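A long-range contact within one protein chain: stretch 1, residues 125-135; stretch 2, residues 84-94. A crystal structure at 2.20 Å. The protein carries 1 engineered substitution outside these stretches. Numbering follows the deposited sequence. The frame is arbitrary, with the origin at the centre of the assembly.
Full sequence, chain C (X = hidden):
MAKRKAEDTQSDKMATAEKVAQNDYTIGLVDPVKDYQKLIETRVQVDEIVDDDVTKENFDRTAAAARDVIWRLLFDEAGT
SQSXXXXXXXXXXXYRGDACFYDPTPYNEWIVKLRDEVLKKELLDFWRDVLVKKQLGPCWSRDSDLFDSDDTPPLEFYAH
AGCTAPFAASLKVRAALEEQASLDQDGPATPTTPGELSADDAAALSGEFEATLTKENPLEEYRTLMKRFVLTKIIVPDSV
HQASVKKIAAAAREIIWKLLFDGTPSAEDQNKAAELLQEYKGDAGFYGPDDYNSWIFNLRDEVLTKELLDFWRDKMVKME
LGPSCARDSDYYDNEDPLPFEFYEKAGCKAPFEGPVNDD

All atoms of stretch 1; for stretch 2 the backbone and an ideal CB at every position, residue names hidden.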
ATOM      1  N   ASP C 125      19.901 -14.850 -47.354  1.00 32.27           N
ATOM      2  CA  ASP C 125      20.609 -13.950 -46.441  1.00 32.19           C
ATOM      3  C   ASP C 125      19.616 -13.287 -45.495  1.00 31.75           C
ATOM      4  O   ASP C 125      19.815 -13.297 -44.282  1.00 31.83           O
ATOM      5  CB  ASP C 125      21.434 -12.897 -47.187  1.00 32.49           C
ATOM      6  CG  ASP C 125      22.657 -13.489 -47.874  1.00 34.11           C
ATOM      7  OD1 ASP C 125      23.147 -14.557 -47.441  1.00 36.01           O
ATOM      8  OD2 ASP C 125      23.129 -12.883 -48.860  1.00 36.12           O
ATOM      9  N   PHE C 126      18.534 -12.741 -46.048  1.00 31.21           N
ATOM     10  CA  PHE C 126      17.450 -12.174 -45.224  1.00 30.61           C
ATOM     11  C   PHE C 126      16.860 -13.223 -44.259  1.00 30.12           C
ATOM     12  O   PHE C 126      16.570 -12.905 -43.108  1.00 30.45           O
ATOM     13  CB  PHE C 126      16.353 -11.558 -46.101  1.00 30.24           C
ATOM     14  CG  PHE C 126      15.255 -10.870 -45.320  1.00 30.87           C
ATOM     15  CD1 PHE C 126      15.431  -9.583 -44.824  1.00 29.25           C
ATOM     16  CD2 PHE C 126      14.033 -11.506 -45.100  1.00 30.80           C
ATOM     17  CE1 PHE C 126      14.417  -8.945 -44.110  1.00 30.14           C
ATOM     18  CE2 PHE C 126      13.016 -10.868 -44.388  1.00 30.39           C
ATOM     19  CZ  PHE C 126      13.213  -9.594 -43.887  1.00 29.74           C
ATOM     20  N   TRP C 127      16.702 -14.461 -44.722  1.00 29.50           N
ATOM     21  CA  TRP C 127      16.201 -15.535 -43.863  1.00 29.28           C
ATOM     22  C   TRP C 127      17.177 -15.771 -42.714  1.00 29.33           C
ATOM     23  O   TRP C 127      16.782 -15.705 -41.565  1.00 29.42           O
ATOM     24  CB  TRP C 127      15.927 -16.820 -44.658  1.00 28.65           C
ATOM     25  CG  TRP C 127      15.635 -18.059 -43.833  1.00 27.98           C
ATOM     26  CD1 TRP C 127      16.360 -19.219 -43.827  1.00 28.39           C
ATOM     27  CD2 TRP C 127      14.564 -18.257 -42.893  1.00 28.26           C
ATOM     28  NE1 TRP C 127      15.810 -20.128 -42.953  1.00 27.68           N
ATOM     29  CE2 TRP C 127      14.702 -19.566 -42.371  1.00 27.89           C
ATOM     30  CE3 TRP C 127      13.499 -17.460 -42.444  1.00 28.01           C
ATOM     31  CZ2 TRP C 127      13.819 -20.092 -41.428  1.00 27.66           C
ATOM     32  CZ3 TRP C 127      12.626 -17.982 -41.498  1.00 28.25           C
ATOM     33  CH2 TRP C 127      12.785 -19.287 -41.006  1.00 28.16           C
ATOM     34  N   ARG C 128      18.452 -15.966 -43.036  1.00 29.47           N
ATOM     35  CA  ARG C 128      19.484 -16.247 -42.041  1.00 30.28           C
ATOM     36  C   ARG C 128      19.833 -15.066 -41.131  1.00 29.93           C
ATOM     37  O   ARG C 128      19.895 -15.221 -39.909  1.00 29.83           O
ATOM     38  CB  ARG C 128      20.751 -16.780 -42.713  1.00 30.11           C
ATOM     39  CG  ARG C 128      20.602 -18.182 -43.282  1.00 31.38           C
ATOM     40  CD  ARG C 128      21.933 -18.762 -43.746  1.00 32.70           C
ATOM     41  NE  ARG C 128      22.521 -17.945 -44.808  1.00 37.98           N
ATOM     42  CZ  ARG C 128      22.509 -18.267 -46.098  1.00 39.74           C
ATOM     43  NH1 ARG C 128      21.952 -19.407 -46.507  1.00 40.07           N
ATOM     44  NH2 ARG C 128      23.064 -17.446 -46.981  1.00 40.50           N
ATOM     45  N   ASP C 129      20.052 -13.892 -41.724  1.00 29.87           N
ATOM     46  CA  ASP C 129      20.606 -12.745 -40.993  1.00 29.83           C
ATOM     47  C   ASP C 129      19.538 -11.939 -40.273  1.00 29.53           C
ATOM     48  O   ASP C 129      19.802 -11.337 -39.235  1.00 30.20           O
ATOM     49  CB  ASP C 129      21.385 -11.818 -41.937  1.00 29.88           C
ATOM     50  CG  ASP C 129      22.520 -12.527 -42.663  1.00 31.08           C
ATOM     51  OD1 ASP C 129      23.079 -13.497 -42.103  1.00 30.60           O
ATOM     52  OD2 ASP C 129      22.855 -12.107 -43.799  1.00 32.61           O
ATOM     53  N   VAL C 130      18.337 -11.913 -40.834  1.00 29.19           N
ATOM     54  CA  VAL C 130      17.264 -11.131 -40.256  1.00 29.34           C
ATOM     55  C   VAL C 130      16.241 -11.996 -39.510  1.00 29.39           C
ATOM     56  O   VAL C 130      16.173 -11.926 -38.273  1.00 29.60           O
ATOM     57  CB  VAL C 130      16.589 -10.188 -41.292  1.00 29.28           C
ATOM     58  CG1 VAL C 130      15.499  -9.387 -40.636  1.00 29.57           C
ATOM     59  CG2 VAL C 130      17.631  -9.237 -41.912  1.00 29.85           C
ATOM     60  N   LEU C 131      15.453 -12.801 -40.227  1.00 28.50           N
ATOM     61  CA  LEU C 131      14.350 -13.519 -39.577  1.00 28.13           C
ATOM     62  C   LEU C 131      14.833 -14.508 -38.506  1.00 28.04           C
ATOM     63  O   LEU C 131      14.244 -14.598 -37.418  1.00 27.70           O
ATOM     64  CB  LEU C 131      13.446 -14.215 -40.595  1.00 27.77           C
ATOM     65  CG  LEU C 131      12.698 -13.288 -41.568  1.00 29.02           C
ATOM     66  CD1 LEU C 131      11.745 -14.040 -42.517  1.00 26.84           C
ATOM     67  CD2 LEU C 131      11.926 -12.244 -40.807  1.00 29.59           C
ATOM     68  N   VAL C 132      15.897 -15.244 -38.821  1.00 27.43           N
ATOM     69  CA  VAL C 132      16.446 -16.237 -37.907  1.00 27.56           C
ATOM     70  C   VAL C 132      17.306 -15.568 -36.820  1.00 28.54           C
ATOM     71  O   VAL C 132      16.991 -15.679 -35.624  1.00 28.36           O
ATOM     72  CB  VAL C 132      17.255 -17.341 -38.649  1.00 27.55           C
ATOM     73  CG1 VAL C 132      18.013 -18.225 -37.663  1.00 26.27           C
ATOM     74  CG2 VAL C 132      16.337 -18.186 -39.537  1.00 25.75           C
ATOM     75  N   LYS C 133      18.367 -14.864 -37.223  1.00 29.12           N
ATOM     76  CA  LYS C 133      19.302 -14.298 -36.247  1.00 30.57           C
ATOM     77  C   LYS C 133      18.659 -13.302 -35.283  1.00 30.86           C
ATOM     78  O   LYS C 133      18.942 -13.326 -34.087  1.00 31.26           O
ATOM     79  CB  LYS C 133      20.508 -13.648 -36.916  1.00 31.14           C
ATOM     80  CG  LYS C 133      21.664 -13.449 -35.941  1.00 33.21           C
ATOM     81  CD  LYS C 133      22.767 -12.585 -36.501  1.00 38.02           C
ATOM     82  CE  LYS C 133      23.841 -12.361 -35.431  1.00 41.36           C
ATOM     83  NZ  LYS C 133      24.147 -10.906 -35.298  1.00 42.20           N
ATOM     84  N   LYS C 134      17.786 -12.436 -35.796  1.00 31.08           N
ATOM     85  CA  LYS C 134      17.135 -11.434 -34.950  1.00 31.36           C
ATOM     86  C   LYS C 134      15.891 -11.991 -34.253  1.00 31.66           C
ATOM     87  O   LYS C 134      15.178 -11.253 -33.570  1.00 31.77           O
ATOM     88  CB  LYS C 134      16.790 -10.178 -35.750  1.00 31.04           C
ATOM     89  CG  LYS C 134      18.006  -9.344 -36.176  1.00 31.59           C
ATOM     90  CD  LYS C 134      17.572  -8.102 -36.977  1.00 31.77           C
ATOM     91  CE  LYS C 134      18.727  -7.510 -37.769  1.00 32.59           C
ATOM     92  NZ  LYS C 134      19.806  -6.985 -36.891  1.00 34.51           N
ATOM     93  N   GLN C 135      15.653 -13.295 -34.432  1.00 31.66           N
ATOM     94  CA  GLN C 135      14.506 -14.005 -33.846  1.00 31.99           C
ATOM     95  C   GLN C 135      13.173 -13.288 -34.102  1.00 31.16           C
ATOM     96  O   GLN C 135      12.429 -12.970 -33.164  1.00 31.17           O
ATOM     97  CB  GLN C 135      14.739 -14.282 -32.355  1.00 32.13           C
ATOM     98  CG  GLN C 135      16.042 -15.053 -32.082  1.00 33.10           C
ATOM     99  CD  GLN C 135      16.252 -15.389 -30.615  1.00 34.07           C
ATOM    100  OE1 GLN C 135      15.358 -15.913 -29.950  1.00 37.19           O
ATOM    101  NE2 GLN C 135      17.449 -15.097 -30.104  1.00 36.58           N
ATOM    102  N   UNK C  84      16.117  -1.231 -49.433  1.00 28.03           N
ATOM    103  CA  UNK C  84      14.738  -1.625 -49.109  1.00 28.87           C
ATOM    104  C   UNK C  84      14.642  -2.774 -48.106  1.00 29.22           C
ATOM    105  O   UNK C  84      13.730  -2.802 -47.277  1.00 29.45           O
ATOM    106  CB  UNK C  84      14.006  -2.023 -50.392  1.00 28.87           C
ATOM    107  N   UNK C  85      15.596  -3.704 -48.173  1.00 29.16           N
ATOM    108  CA  UNK C  85      15.665  -4.814 -47.223  1.00 29.26           C
ATOM    109  C   UNK C  85      15.950  -4.291 -45.824  1.00 29.15           C
ATOM    110  O   UNK C  85      15.352  -4.749 -44.854  1.00 29.42           O
ATOM    111  CB  UNK C  85      16.737  -5.822 -47.642  1.00 29.26           C
ATOM    112  N   UNK C  86      16.841  -3.309 -45.722  1.00 29.09           N
ATOM    113  CA  UNK C  86      17.131  -2.667 -44.442  1.00 28.75           C
ATOM    114  C   UNK C  86      15.898  -1.979 -43.850  1.00 28.53           C
ATOM    115  O   UNK C  86      15.605  -2.115 -42.661  1.00 28.31           O
ATOM    116  CB  UNK C  86      18.260  -1.649 -44.613  1.00 28.75           C
ATOM    117  N   UNK C  87      15.169  -1.253 -44.687  1.00 28.35           N
ATOM    118  CA  UNK C  87      13.913  -0.626 -44.263  1.00 28.29           C
ATOM    119  C   UNK C  87      12.900  -1.663 -43.734  1.00 28.28           C
ATOM    120  O   UNK C  87      12.275  -1.460 -42.690  1.00 28.11           O
ATOM    121  CB  UNK C  87      13.301   0.150 -45.431  1.00 28.29           C
ATOM    122  N   UNK C  88      12.766  -2.778 -44.443  1.00 28.36           N
ATOM    123  CA  UNK C  88      11.852  -3.843 -44.040  1.00 29.11           C
ATOM    124  C   UNK C  88      12.245  -4.476 -42.714  1.00 29.80           C
ATOM    125  O   UNK C  88      11.399  -4.710 -41.858  1.00 30.22           O
ATOM    126  CB  UNK C  88      11.794  -4.920 -45.125  1.00 29.11           C
ATOM    127  N   UNK C  89      13.537  -4.718 -42.544  1.00 30.36           N
ATOM    128  CA  UNK C  89      14.098  -5.285 -41.316  1.00 30.44           C
ATOM    129  C   UNK C  89      13.784  -4.406 -40.086  1.00 30.46           C
ATOM    130  O   UNK C  89      13.250  -4.883 -39.075  1.00 29.35           O
ATOM    131  CB  UNK C  89      15.611  -5.454 -41.466  1.00 30.44           C
ATOM    132  N   UNK C  90      14.091  -3.114 -40.199  1.00 30.40           N
ATOM    133  CA  UNK C  90      13.825  -2.160 -39.125  1.00 30.77           C
ATOM    134  C   UNK C  90      12.343  -2.015 -38.788  1.00 29.92           C
ATOM    135  O   UNK C  90      11.980  -1.993 -37.620  1.00 30.53           O
ATOM    136  CB  UNK C  90      14.391  -0.791 -39.507  1.00 30.77           C
ATOM    137  N   UNK C  91      11.493  -1.899 -39.805  1.00 29.80           N
ATOM    138  CA  UNK C  91      10.036  -1.844 -39.595  1.00 29.48           C
ATOM    139  C   UNK C  91       9.519  -3.156 -38.990  1.00 29.04           C
ATOM    140  O   UNK C  91       8.721  -3.129 -38.049  1.00 29.03           O
ATOM    141  CB  UNK C  91       9.318  -1.558 -40.915  1.00 29.48           C
ATOM    142  N   UNK C  92       9.997  -4.291 -39.496  1.00 28.26           N
ATOM    143  CA  UNK C  92       9.564  -5.587 -38.975  1.00 28.56           C
ATOM    144  C   UNK C  92       9.874  -5.727 -37.484  1.00 28.96           C
ATOM    145  O   UNK C  92       9.021  -6.149 -36.706  1.00 28.59           O
ATOM    146  CB  UNK C  92      10.235  -6.719 -39.756  1.00 28.56           C
ATOM    147  N   UNK C  93      11.096  -5.368 -37.106  1.00 29.01           N
ATOM    148  CA  UNK C  93      11.521  -5.393 -35.717  1.00 30.53           C
ATOM    149  C   UNK C  93      10.660  -4.503 -34.803  1.00 29.95           C
ATOM    150  O   UNK C  93      10.183  -4.951 -33.769  1.00 29.98           O
ATOM    151  CB  UNK C  93      12.985  -4.958 -35.629  1.00 30.53           C
ATOM    152  N   UNK C  94      10.477  -3.244 -35.190  1.00 30.03           N
ATOM    153  CA  UNK C  94       9.609  -2.326 -34.443  1.00 29.96           C
ATOM    154  C   UNK C  94       8.174  -2.840 -34.374  1.00 29.13           C
ATOM    155  O   UNK C  94       7.564  -2.874 -33.293  1.00 28.72           O
ATOM    156  CB  UNK C  94       9.631  -0.937 -35.084  1.00 29.96           C
TER

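Stretch 2 is helical throughout, and its helix runs broadly the same way as the helix of stretch 1, at 31°, with axes 10.8 Å apart at closest approach. Stretch 1 offers the Phe 126 ring, the methyls of Val 130 and Leu 131, and the long Lys 134.

Position 84 has nothing of stretch 1 near its CB, so almost any helix-tolerant residue would suit. It is Asn 84.

Position 85 points sideways, with its ideal CB 4.9 Å from Phe 126 CD1. A short side chain with a gamma methyl, valine or threonine, would reach the ring; alanine would stop short. It is Thr 85. Its CG2 lies 3.5 Å from Phe 126 CD1, approaching the ring obliquely. Its OG1 is hydrogen-bonded elsewhere in the structure.

Position 86 points away, so a polar residue is easily placed. It is Glu 86. Position 87 is equally undemanding. It is Lys 87.

Position 88 points toward stretch 1, and its ideal CB is 4.9 Å from Phe 126 CE1. A small or apolar residue fits. It is Ala 88, whose methyl stops just short of a close contact with Phe 126.

Position 89 is the tightest place. Its CA is 6.7 Å from the CA of Val 130, and its ideal CB is 4.0 Å from Val 130 CG1. Such spacing favours alanine, serine or glycine. It is Ser 89, with chi1 in t. Its OG lies 3.6 Å from Val 130 CG1 and 3.9 Å from Lys 134 CE. It makes no hydrogen bond to stretch 1.

Position 90 points away; a polar residue would suit. It is Gln 90, whose NE2 donates to Glu 86 OE2 at 2.7 Å, one turn back along the same helix. Position 91 is out of reach and open in choice. It is Leu 91.

Position 92 points toward stretch 1, but its ideal CB has nothing within 5.5 Å. A longer apolar chain, such as leucine or methionine, could reach Leu 131 and the tip of Phe 126. It is Leu 92. Its CD2 packs 3.4 Å from Leu 131 CD2 and 4.5 Å from Phe 126 CZ.

Position 93 points sideways near Lys 134. A long side chain could bridge the gap, and an acidic one would suit the lysine's charge. It is Glu 93. Its OE1 lies 3.7 Å from Lys 134 CD, touching the aliphatic chain without forming a salt bridge.

Position 94 is out of reach. It is Glu 94.

Stretch 2 (84-94) NTEKASQLLEE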
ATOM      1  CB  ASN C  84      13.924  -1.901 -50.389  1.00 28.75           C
ATOM      2  CG  ASN C  84      13.641  -0.624 -51.184  1.00 29.79           C
ATOM      3  OD1 ASN C  84      13.764   0.490 -50.661  1.00 30.64           O
ATOM      4  ND2 ASN C  84      13.263  -0.779 -52.449  1.00 30.28           N
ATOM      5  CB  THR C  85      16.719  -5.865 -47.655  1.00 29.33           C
ATOM      6  OG1 THR C  85      16.347  -6.398 -48.927  1.00 29.59           O
ATOM      7  CG2 THR C  85      16.800  -7.011 -46.679  1.00 30.87           C
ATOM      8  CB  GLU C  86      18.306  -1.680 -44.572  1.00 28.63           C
ATOM      9  CG  GLU C  86      18.699  -1.001 -43.264  1.00 29.39           C
ATOM     10  CD  GLU C  86      18.954  -1.980 -42.120  1.00 32.13           C
ATOM     11  OE1 GLU C  86      19.166  -3.187 -42.378  1.00 33.41           O
ATOM     12  OE2 GLU C  86      18.983  -1.532 -40.947  1.00 32.91           O
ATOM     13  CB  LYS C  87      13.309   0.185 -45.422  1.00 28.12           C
ATOM     14  CG  LYS C  87      13.996   1.515 -45.649  1.00 27.82           C
ATOM     15  CD  LYS C  87      13.439   2.236 -46.862  1.00 29.69           C
ATOM     16  CE  LYS C  87      14.083   3.608 -47.023  1.00 29.79           C
ATOM     17  NZ  LYS C  87      13.719   4.214 -48.323  1.00 29.94           N
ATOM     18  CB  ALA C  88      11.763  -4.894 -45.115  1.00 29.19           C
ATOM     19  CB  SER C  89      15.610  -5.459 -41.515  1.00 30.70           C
ATOM     20  OG  SER C  89      16.254  -5.908 -40.337  1.00 32.69           O
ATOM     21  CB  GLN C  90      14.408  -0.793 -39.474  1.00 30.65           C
ATOM     22  CG  GLN C  90      15.926  -0.754 -39.517  1.00 31.61           C
ATOM     23  CD  GLN C  90      16.466   0.645 -39.735  1.00 32.84           C
ATOM     24  OE1 GLN C  90      15.854   1.630 -39.313  1.00 36.57           O
ATOM     25  NE2 GLN C  90      17.633   0.744 -40.378  1.00 34.58           N
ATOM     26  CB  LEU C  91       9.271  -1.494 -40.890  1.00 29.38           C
ATOM     27  CG  LEU C  91       7.724  -1.399 -40.804  1.00 29.65           C
ATOM     28  CD1 LEU C  91       7.286  -0.422 -39.741  1.00 25.24           C
ATOM     29  CD2 LEU C  91       7.110  -1.011 -42.144  1.00 28.89           C
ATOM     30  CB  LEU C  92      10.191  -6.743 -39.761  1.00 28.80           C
ATOM     31  CG  LEU C  92       9.756  -8.179 -39.443  1.00 29.70           C
ATOM     32  CD1 LEU C  92       8.270  -8.319 -39.622  1.00 27.64           C
ATOM     33  CD2 LEU C  92      10.488  -9.150 -40.365  1.00 28.72           C
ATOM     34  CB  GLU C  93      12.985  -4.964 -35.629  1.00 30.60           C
ATOM     35  CG  GLU C  93      13.599  -5.239 -34.296  1.00 34.82           C
ATOM     36  CD  GLU C  93      15.072  -5.630 -34.401  1.00 40.54           C
ATOM     37  OE1 GLU C  93      15.759  -5.243 -35.394  1.00 40.18           O
ATOM     38  OE2 GLU C  93      15.528  -6.336 -33.478  1.00 43.08           O
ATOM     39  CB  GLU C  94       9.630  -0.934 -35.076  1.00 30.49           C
ATOM     40  CG  GLU C  94       8.863   0.137 -34.301  1.00 32.75           C
ATOM     41  CD  GLU C  94       9.559   0.583 -33.029  1.00 35.87           C
ATOM     42  OE1 GLU C  94      10.801   0.509 -32.958  1.00 37.26           O
ATOM     43  OE2 GLU C  94       8.858   1.028 -32.100  1.00 37.30           O
TER
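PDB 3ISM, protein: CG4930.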